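Local structure of phenol hydroxylase component phO (3U52) at residues 77-82 and 103-108. The protein is a small component of a bacterial multicomponent phenol hydroxylase, which probably acts within the assembly that adds a hydroxyl group to phenol. Residues are numbered along the deposited sequence; the frame is centred on the assembly and turned at random.
Sequences EWLLND and MLTVTT
Glu77 and Thr107 begin an antiparallel ladder between strand 77-80 and residues 103-107 of strand 102-107, inside a mixed sheet in which strand 102-107 lies between strands 24-29 and 77-80, packed on helix 50-62, an arrangement that resembles a ubiquitin-like beta-grasp. Each hydrogen-bonded pair closes a two-way ring: Glu77 N gives to Thr107 O (2.9 Å) and Thr107 N to Glu77 O, while Leu79 N gives to Thr105 O and Thr105 N to Leu79 O. Thr105 O and Leu79 O also receive CA-H...O contacts, from Trp78 and Leu104. The backbone polar groups of Trp78 bond to Phe85 and those of Leu104 to Tyr27 and Tyr29, on the flanking strands 83-85 and 24-29.

On the helix-facing side, Val106 CB sits over one face of the Trp78 indole, 3.7 Å from the centroid of its six-membered ring, a CH-pi contact, while Leu104 CB meets the ring edge at CZ3 (3.8 Å). The indole CG lies anti to the carbonyl carbon (chi1 -72°), which carries the ring across to Val106 and Leu104, and Phe50 of helix 50-62 packs against it edge-to-face. Replacing the Trp78 indole with the methyl of an alanine would probably open a gap between Val106, Leu104 and Phe50 and leave Val106 CB without its CH-pi partner. On the other side, Leu79 CB lies alongside Thr105 CB.

Past the strand, the ladder ends in a side-chain bond. Asn81 N gives to Met103 O in an almost straight bond (173°), and Asn81 OD1 receives Met103 N at 3.0 Å, taking the place of a backbone carbonyl. This OD1 also binds a polar side chain of another protein's chain, and ND2 is hydrogen-bonded to Ser102 OG. One water completes the end: it accepts from Asp82 N, donates to Met103 O, which thus takes two donors, and is hydrogen-bonded to Thr105 OG1 at 2.8 Å.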
loop_
_atom_site.group_PDB
_atom_site.type_symbol
_atom_site.label_atom_id
_atom_site.label_comp_id
_atom_site.label_asym_id
_atom_site.label_seq_id
_atom_site.Cartn_x
_atom_site.Cartn_y
_atom_site.Cartn_z
ATOM N N GLU E 77 -22.393 -24.526 57.991
ATOM C CA GLU E 77 -23.195 -25.574 57.365
ATOM C C GLU E 77 -22.512 -26.189 56.133
ATOM O O GLU E 77 -22.059 -25.441 55.268
ATOM C CB GLU E 77 -24.501 -24.990 56.942
ATOM C CG GLU E 77 -25.254 -24.448 58.113
ATOM C CD GLU E 77 -26.701 -24.233 57.787
ATOM O OE1 GLU E 77 -27.359 -23.486 58.555
ATOM O OE2 GLU E 77 -27.170 -24.807 56.757
ATOM N N TRP E 78 -22.483 -27.521 56.025
ATOM C CA TRP E 78 -21.617 -28.157 55.022
ATOM C C TRP E 78 -22.404 -29.036 54.131
ATOM O O TRP E 78 -23.349 -29.709 54.573
ATOM C CB TRP E 78 -20.473 -29.002 55.658
ATOM C CG TRP E 78 -19.390 -28.232 56.298
ATOM C CD1 TRP E 78 -19.331 -27.811 57.616
ATOM C CD2 TRP E 78 -18.164 -27.796 55.683
ATOM N NE1 TRP E 78 -18.173 -27.104 57.831
ATOM C CE2 TRP E 78 -17.436 -27.082 56.665
ATOM C CE3 TRP E 78 -17.627 -27.916 54.391
ATOM C CZ2 TRP E 78 -16.173 -26.512 56.398
ATOM C CZ3 TRP E 78 -16.391 -27.343 54.123
ATOM C CH2 TRP E 78 -15.682 -26.641 55.113
ATOM N N LEU E 79 -22.039 -29.036 52.855
ATOM C CA LEU E 79 -22.549 -30.053 51.934
ATOM C C LEU E 79 -21.331 -30.760 51.409
ATOM O O LEU E 79 -20.276 -30.156 51.279
ATOM C CB LEU E 79 -23.281 -29.426 50.743
ATOM C CG LEU E 79 -24.740 -28.899 50.771
ATOM C CD1 LEU E 79 -24.995 -28.007 51.926
ATOM C CD2 LEU E 79 -25.038 -28.176 49.469
ATOM N N LEU E 80 -21.493 -32.028 51.063
ATOM C CA LEU E 80 -20.442 -32.818 50.432
ATOM C C LEU E 80 -21.084 -33.455 49.247
ATOM O O LEU E 80 -21.994 -34.253 49.404
ATOM C CB LEU E 80 -19.875 -33.895 51.359
ATOM C CG LEU E 80 -19.011 -34.983 50.701
ATOM C CD1 LEU E 80 -17.705 -34.353 50.159
ATOM C CD2 LEU E 80 -18.699 -36.085 51.710
ATOM N N ASN E 81 -20.624 -33.084 48.047
ATOM C CA ASN E 81 -21.218 -33.581 46.810
ATOM C C ASN E 81 -22.740 -33.338 46.737
ATOM O O ASN E 81 -23.495 -34.168 46.223
ATOM C CB ASN E 81 -20.799 -35.050 46.542
ATOM C CG ASN E 81 -19.289 -35.186 46.481
ATOM O OD1 ASN E 81 -18.643 -34.316 45.899
ATOM N ND2 ASN E 81 -18.703 -36.225 47.144
ATOM N N ASP E 82 -23.138 -32.159 47.240
ATOM C CA ASP E 82 -24.503 -31.675 47.254
ATOM C C ASP E 82 -25.402 -32.326 48.300
ATOM O O ASP E 82 -26.603 -32.056 48.309
ATOM C CB ASP E 82 -25.153 -31.751 45.860
ATOM C CG ASP E 82 -24.160 -31.422 44.728
ATOM O OD1 ASP E 82 -23.478 -30.338 44.775
ATOM O OD2 ASP E 82 -24.056 -32.276 43.790
ATOM N N MET E 103 -16.591 -32.139 46.051
ATOM C CA MET E 103 -16.724 -30.710 46.358
ATOM C C MET E 103 -17.443 -30.574 47.666
ATOM O O MET E 103 -18.538 -31.087 47.808
ATOM C CB MET E 103 -17.511 -29.961 45.283
ATOM C CG MET E 103 -17.479 -28.427 45.520
ATOM S SD MET E 103 -18.099 -27.470 44.207
ATOM C CE MET E 103 -16.598 -26.948 43.487
ATOM N N LEU E 104 -16.799 -29.913 48.614
ATOM C CA LEU E 104 -17.450 -29.371 49.777
ATOM C C LEU E 104 -18.051 -27.951 49.532
ATOM O O LEU E 104 -17.395 -27.075 48.930
ATOM C CB LEU E 104 -16.410 -29.256 50.876
ATOM C CG LEU E 104 -15.828 -30.585 51.407
ATOM C CD1 LEU E 104 -14.568 -30.303 52.193
ATOM C CD2 LEU E 104 -16.866 -31.356 52.267
ATOM N N THR E 105 -19.275 -27.723 50.019
ATOM C CA THR E 105 -19.893 -26.389 49.990
ATOM C C THR E 105 -19.998 -25.956 51.416
ATOM O O THR E 105 -20.467 -26.730 52.226
ATOM C CB THR E 105 -21.310 -26.420 49.339
ATOM O OG1 THR E 105 -21.197 -26.879 47.994
ATOM C CG2 THR E 105 -21.989 -25.038 49.315
ATOM N N VAL E 106 -19.547 -24.761 51.757
ATOM C CA VAL E 106 -19.633 -24.312 53.149
ATOM C C VAL E 106 -20.374 -23.009 53.212
ATOM O O VAL E 106 -19.963 -22.044 52.592
ATOM C CB VAL E 106 -18.261 -24.172 53.858
ATOM C CG1 VAL E 106 -17.218 -23.356 53.053
ATOM C CG2 VAL E 106 -18.444 -23.569 55.294
ATOM N N THR E 107 -21.492 -22.997 53.945
ATOM C CA THR E 107 -22.314 -21.806 54.106
ATOM C C THR E 107 -22.158 -21.315 55.540
ATOM O O THR E 107 -22.307 -22.097 56.486
ATOM C CB THR E 107 -23.789 -22.125 53.759
ATOM O OG1 THR E 107 -23.890 -22.383 52.346
ATOM C CG2 THR E 107 -24.731 -20.958 54.106
ATOM N N THR E 108 -21.849 -20.033 55.675
ATOM C CA THR E 108 -21.599 -19.376 56.951
ATOM C C THR E 108 -22.712 -18.350 57.244
ATOM O O THR E 108 -22.623 -17.196 56.846
ATOM C CB THR E 108 -20.221 -18.635 56.945
ATOM O OG1 THR E 108 -20.151 -17.750 55.811
ATOM C CG2 THR E 108 -19.026 -19.650 56.883
HETATM O O HOH W 1 -21.124 -29.666 47.603
#